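Local coordinates for protein major centromere autoantigen B (Homo sapiens, PDB 1UFI) that is a DNA-binding protein, probably acting at centromeres, that pairs with a second copy of itself through this small helical dimerization domain, at residues A[9-12]-A[13-17]; A[26-30]-A[31-35]. All coordinates share one frame; numbering follows the deposited sequence.

Contact 1. Residues A[9-12]-A[13-17]; sequences FGEA and MAYFA
The ring of Tyr-15 has the backbone carbonyl of Glu-11 on one face, with Glu-11 O 3.1 Å from Tyr-15 CG and offset toward the rim, while a water sits in the ring plane at the hydroxyl edge. This is the i to i+4 spacing of an alpha-helix, here the first turns of helix 9-23, in which residues one turn apart share a side of the cylinder. The same carbonyl accepts from Tyr-15 N at 2.9 Å, almost straight at 175°; the ring lies over an oxygen already engaged by the helix. With CG anti to the carbonyl carbon (chi1 -60°), the tyrosine leans back along the helix, so that Glu-11 CB lies over the same face as the carbonyl, 4.0 Å from Tyr-15 CE2. The glutamate carboxylate accepts both from Ser-8 N and from the water that links it to the tyrosine hydroxyl. The second ring, that of Phe-9, takes part in a Met-aromatic contact: Met-13 SD lies 4.9 Å from the centroid of the Phe-9 ring, 57° off its normal. Phe-9 also touches Thr-47, and Met-13 Leu-43, both on helix 30-49, whereas Ala-12 and Tyr-15 pack on the second subunit of the dimer. Met-13 CG itself rests 3.7 Å from Phe-9 CE1, and Met-13 SD is 3.9 Å from that same ring carbon.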
loop_
_atom_site.group_PDB
_atom_site.type_symbol
_atom_site.label_atom_id
_atom_site.label_comp_id
_atom_site.label_asym_id
_atom_site.label_seq_id
_atom_site.Cartn_x
_atom_site.Cartn_y
_atom_site.Cartn_z
ATOM N N PHE A 9 -12.301 -2.629 -5.856
ATOM C CA PHE A 9 -12.071 -1.904 -4.641
ATOM C C PHE A 9 -11.882 -2.825 -3.457
ATOM O O PHE A 9 -10.957 -2.613 -2.690
ATOM C CB PHE A 9 -13.161 -0.839 -4.459
ATOM C CG PHE A 9 -13.124 -0.085 -3.144
ATOM C CD1 PHE A 9 -11.950 0.545 -2.641
ATOM C CD2 PHE A 9 -14.295 0.098 -2.455
ATOM C CE1 PHE A 9 -12.004 1.292 -1.415
ATOM C CE2 PHE A 9 -14.330 0.825 -1.248
ATOM C CZ PHE A 9 -13.174 1.428 -0.754
ATOM N N GLY A 10 -12.728 -3.868 -3.341
ATOM C CA GLY A 10 -12.728 -4.801 -2.227
ATOM C C GLY A 10 -11.449 -5.634 -2.282
ATOM O O GLY A 10 -10.824 -5.823 -1.263
ATOM N N GLU A 11 -11.091 -6.075 -3.472
ATOM C CA GLU A 11 -9.867 -6.846 -3.666
ATOM C C GLU A 11 -8.707 -5.937 -3.207
ATOM O O GLU A 11 -7.821 -6.367 -2.435
ATOM C CB GLU A 11 -9.691 -7.186 -5.127
ATOM C CG GLU A 11 -10.622 -8.316 -5.616
ATOM C CD GLU A 11 -10.818 -8.380 -7.137
ATOM O OE1 GLU A 11 -11.764 -9.074 -7.595
ATOM O OE2 GLU A 11 -10.105 -7.761 -7.909
ATOM N N ALA A 12 -8.700 -4.700 -3.688
ATOM C CA ALA A 12 -7.561 -3.814 -3.373
ATOM C C ALA A 12 -7.406 -3.662 -1.865
ATOM O O ALA A 12 -6.286 -3.612 -1.309
ATOM C CB ALA A 12 -7.693 -2.459 -4.065
ATOM N N MET A 13 -8.535 -3.534 -1.168
ATOM C CA MET A 13 -8.470 -3.352 0.275
ATOM C C MET A 13 -8.025 -4.604 0.987
ATOM O O MET A 13 -7.379 -4.499 2.045
ATOM C CB MET A 13 -9.809 -2.806 0.831
ATOM C CG MET A 13 -10.171 -1.493 0.179
ATOM S SD MET A 13 -8.815 -0.165 0.226
ATOM C CE MET A 13 -8.863 0.036 1.631
ATOM N N ALA A 14 -8.421 -5.767 0.453
ATOM C CA ALA A 14 -7.951 -7.055 0.992
ATOM C C ALA A 14 -6.436 -7.126 0.890
ATOM O O ALA A 14 -5.745 -7.466 1.851
ATOM C CB ALA A 14 -8.615 -8.241 0.264
ATOM N N TYR A 15 -5.943 -6.810 -0.293
ATOM C CA TYR A 15 -4.468 -6.755 -0.593
ATOM C C TYR A 15 -3.786 -5.758 0.321
ATOM O O TYR A 15 -2.746 -6.001 0.865
ATOM C CB TYR A 15 -4.253 -6.340 -2.021
ATOM C CG TYR A 15 -4.894 -7.291 -3.049
ATOM C CD1 TYR A 15 -5.222 -8.604 -2.710
ATOM C CD2 TYR A 15 -5.133 -6.844 -4.328
ATOM C CE1 TYR A 15 -5.826 -9.466 -3.681
ATOM C CE2 TYR A 15 -5.716 -7.686 -5.277
ATOM C CZ TYR A 15 -6.042 -8.949 -4.951
ATOM O OH TYR A 15 -6.597 -9.706 -5.972
ATOM N N PHE A 16 -4.360 -4.569 0.466
ATOM C CA PHE A 16 -3.799 -3.596 1.381
ATOM C C PHE A 16 -3.697 -4.062 2.844
ATOM O O PHE A 16 -2.694 -3.783 3.550
ATOM C CB PHE A 16 -4.606 -2.261 1.323
ATOM C CG PHE A 16 -3.910 -1.177 2.091
ATOM C CD1 PHE A 16 -4.247 -0.875 3.392
ATOM C CD2 PHE A 16 -2.794 -0.564 1.492
ATOM C CE1 PHE A 16 -3.476 0.088 4.108
ATOM C CE2 PHE A 16 -2.071 0.428 2.172
ATOM C CZ PHE A 16 -2.403 0.708 3.500
ATOM N N ALA A 17 -4.700 -4.825 3.291
ATOM C CA ALA A 17 -4.687 -5.441 4.618
ATOM C C ALA A 17 -3.446 -6.366 4.774
ATOM O O ALA A 17 -2.800 -6.368 5.817
ATOM C CB ALA A 17 -6.033 -6.199 4.873
HETATM O O HOH W 1 -7.617 -8.595 -7.989
#

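Contact 2. Residues A[26-30]-A[31-35]; sequences FPIDD and RVQSH
Helix capping joins the loop after helix 9-23 to the first turn of helix 30-49, a local contact at the surface of the domain, with Asp-29 as the N-cap. Asp-29 OD1 accepts from Val-32 N at 2.7 Å, a nearly linear bond at 168° that meets the oxygen close to its C-O axis. A chi1 of 87° sets the carboxylate between the backbone N and the carbonyl carbon, turned back over the first-turn N-H groups. Its negative charge there should interact favourably with the helix dipole. The main chain of the cap residue takes part as well: Asp-29 O receives Gln-33 N at 3.3 Å, a long bond, and Asp-30 O takes Ser-34 N in the next one. Just before the cap, Ile-28 adds an apolar contact, its CG1 resting 3.5 Å from Val-32 CG1 as the two side chains pass at a slant. Beside it the bent chain of Gln-33 crosses the isoleucine at about a right angle. Val-32 also packs on Asp-42 of the second subunit, so the capped turn borders the dimer interface, and further along His-35 ND1 is hydrogen-bonded to that same Asp-42 of the second subunit. The other branch of the valine stays with the cap, Val-32 CG2 lying 3.3 Å from Asp-29 OD1.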
loop_
_atom_site.group_PDB
_atom_site.type_symbol
_atom_site.label_atom_id
_atom_site.label_comp_id
_atom_site.label_asym_id
_atom_site.label_seq_id
_atom_site.Cartn_x
_atom_site.Cartn_y
_atom_site.Cartn_z
ATOM N N PHE A 26 7.143 -6.291 11.404
ATOM C CA PHE A 26 8.462 -5.762 11.721
ATOM C C PHE A 26 8.289 -4.711 12.787
ATOM O O PHE A 26 7.180 -4.166 12.943
ATOM C CB PHE A 26 9.119 -5.107 10.496
ATOM C CG PHE A 26 9.447 -6.116 9.397
ATOM C CD1 PHE A 26 8.541 -6.328 8.357
ATOM C CD2 PHE A 26 10.599 -6.907 9.471
ATOM C CE1 PHE A 26 8.772 -7.294 7.381
ATOM C CE2 PHE A 26 10.863 -7.868 8.493
ATOM C CZ PHE A 26 9.962 -8.063 7.445
ATOM N N PRO A 27 9.350 -4.396 13.522
ATOM C CA PRO A 27 9.307 -3.230 14.406
ATOM C C PRO A 27 9.116 -2.024 13.488
ATOM O O PRO A 27 9.799 -1.908 12.487
ATOM C CB PRO A 27 10.673 -3.267 15.112
ATOM C CG PRO A 27 11.039 -4.690 14.978
ATOM C CD PRO A 27 10.632 -5.110 13.586
ATOM N N ILE A 28 8.132 -1.191 13.794
ATOM C CA ILE A 28 7.672 -0.140 12.848
ATOM C C ILE A 28 7.808 1.254 13.470
ATOM O O ILE A 28 7.346 1.417 14.558
ATOM C CB ILE A 28 6.140 -0.475 12.481
ATOM C CG1 ILE A 28 5.739 -0.062 11.093
ATOM C CG2 ILE A 28 5.162 -0.041 13.603
ATOM C CD1 ILE A 28 4.388 -0.576 10.729
ATOM N N ASP A 29 8.495 2.213 12.848
ATOM C CA ASP A 29 8.572 3.539 13.483
ATOM C C ASP A 29 7.203 4.221 13.214
ATOM O O ASP A 29 6.345 3.645 12.504
ATOM C CB ASP A 29 9.806 4.358 13.027
ATOM C CG ASP A 29 9.561 5.179 11.756
ATOM O OD1 ASP A 29 8.566 4.923 11.085
ATOM O OD2 ASP A 29 10.307 6.119 11.358
ATOM N N ASP A 30 6.967 5.382 13.836
ATOM C CA ASP A 30 5.716 6.178 13.638
ATOM C C ASP A 30 5.546 6.760 12.261
ATOM O O ASP A 30 4.420 7.025 11.864
ATOM C CB ASP A 30 5.641 7.387 14.585
ATOM C CG ASP A 30 5.483 6.982 16.050
ATOM O OD1 ASP A 30 5.049 5.835 16.331
ATOM O OD2 ASP A 30 5.753 7.771 16.991
ATOM N N ARG A 31 6.636 7.024 11.563
ATOM C CA ARG A 31 6.561 7.493 10.191
ATOM C C ARG A 31 5.975 6.437 9.284
ATOM O O ARG A 31 5.139 6.748 8.412
ATOM C CB ARG A 31 7.935 7.869 9.689
ATOM C CG ARG A 31 7.926 8.828 8.492
ATOM C CD ARG A 31 8.992 9.930 8.596
ATOM N NE ARG A 31 9.742 10.098 7.348
ATOM C CZ ARG A 31 9.424 10.971 6.390
ATOM N NH1 ARG A 31 8.348 11.745 6.501
ATOM N NH2 ARG A 31 10.172 11.055 5.304
ATOM N N VAL A 32 6.416 5.185 9.457
ATOM C CA VAL A 32 5.823 4.074 8.648
ATOM C C VAL A 32 4.340 3.915 8.963
ATOM O O VAL A 32 3.535 3.749 8.049
ATOM C CB VAL A 32 6.613 2.709 8.864
ATOM C CG1 VAL A 32 5.975 1.605 7.969
ATOM C CG2 VAL A 32 8.068 2.956 8.489
ATOM N N GLN A 33 3.965 3.936 10.238
ATOM C CA GLN A 33 2.587 3.823 10.625
ATOM C C GLN A 33 1.770 4.901 9.920
ATOM O O GLN A 33 0.656 4.658 9.445
ATOM C CB GLN A 33 2.459 4.009 12.120
ATOM C CG GLN A 33 1.258 3.273 12.701
ATOM C CD GLN A 33 1.634 1.810 12.987
ATOM O OE1 GLN A 33 0.953 0.881 12.547
ATOM N NE2 GLN A 33 2.759 1.621 13.676
ATOM N N SER A 34 2.309 6.103 9.942
ATOM C CA SER A 34 1.624 7.257 9.331
ATOM C C SER A 34 1.429 7.037 7.824
ATOM O O SER A 34 0.354 7.315 7.251
ATOM C CB SER A 34 2.424 8.530 9.542
ATOM O OG SER A 34 1.583 9.610 9.076
ATOM N N HIS A 35 2.481 6.558 7.182
ATOM C CA HIS A 35 2.445 6.246 5.758
ATOM C C HIS A 35 1.387 5.195 5.449
ATOM O O HIS A 35 0.699 5.300 4.441
ATOM C CB HIS A 35 3.790 5.713 5.318
ATOM C CG HIS A 35 4.888 6.741 5.296
ATOM N ND1 HIS A 35 6.219 6.396 5.258
ATOM C CD2 HIS A 35 4.851 8.097 5.280
ATOM C CE1 HIS A 35 6.960 7.491 5.260
ATOM N NE2 HIS A 35 6.154 8.541 5.230
#

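Overall arrangement
From the N terminus, the chain enters helix 9-23 at contact 1, leaves it for the connecting loop, and starts helix 30-49 at contact 2. The two contacts follow in series, neither nested nor crossed, and each closes only a turn's worth of chain. They lie about 20 Å apart, centre to centre, on opposite sides of the chain's centre. Contact 1 lies in the opening turns of the first helix, contact 2 at the start of the second, which returns along the first so that its later residues Leu-43 and Thr-47 meet contact 1. Both contacts touch the second subunit, so the start of each helix lies at the dimer interface as well as in the hairpin.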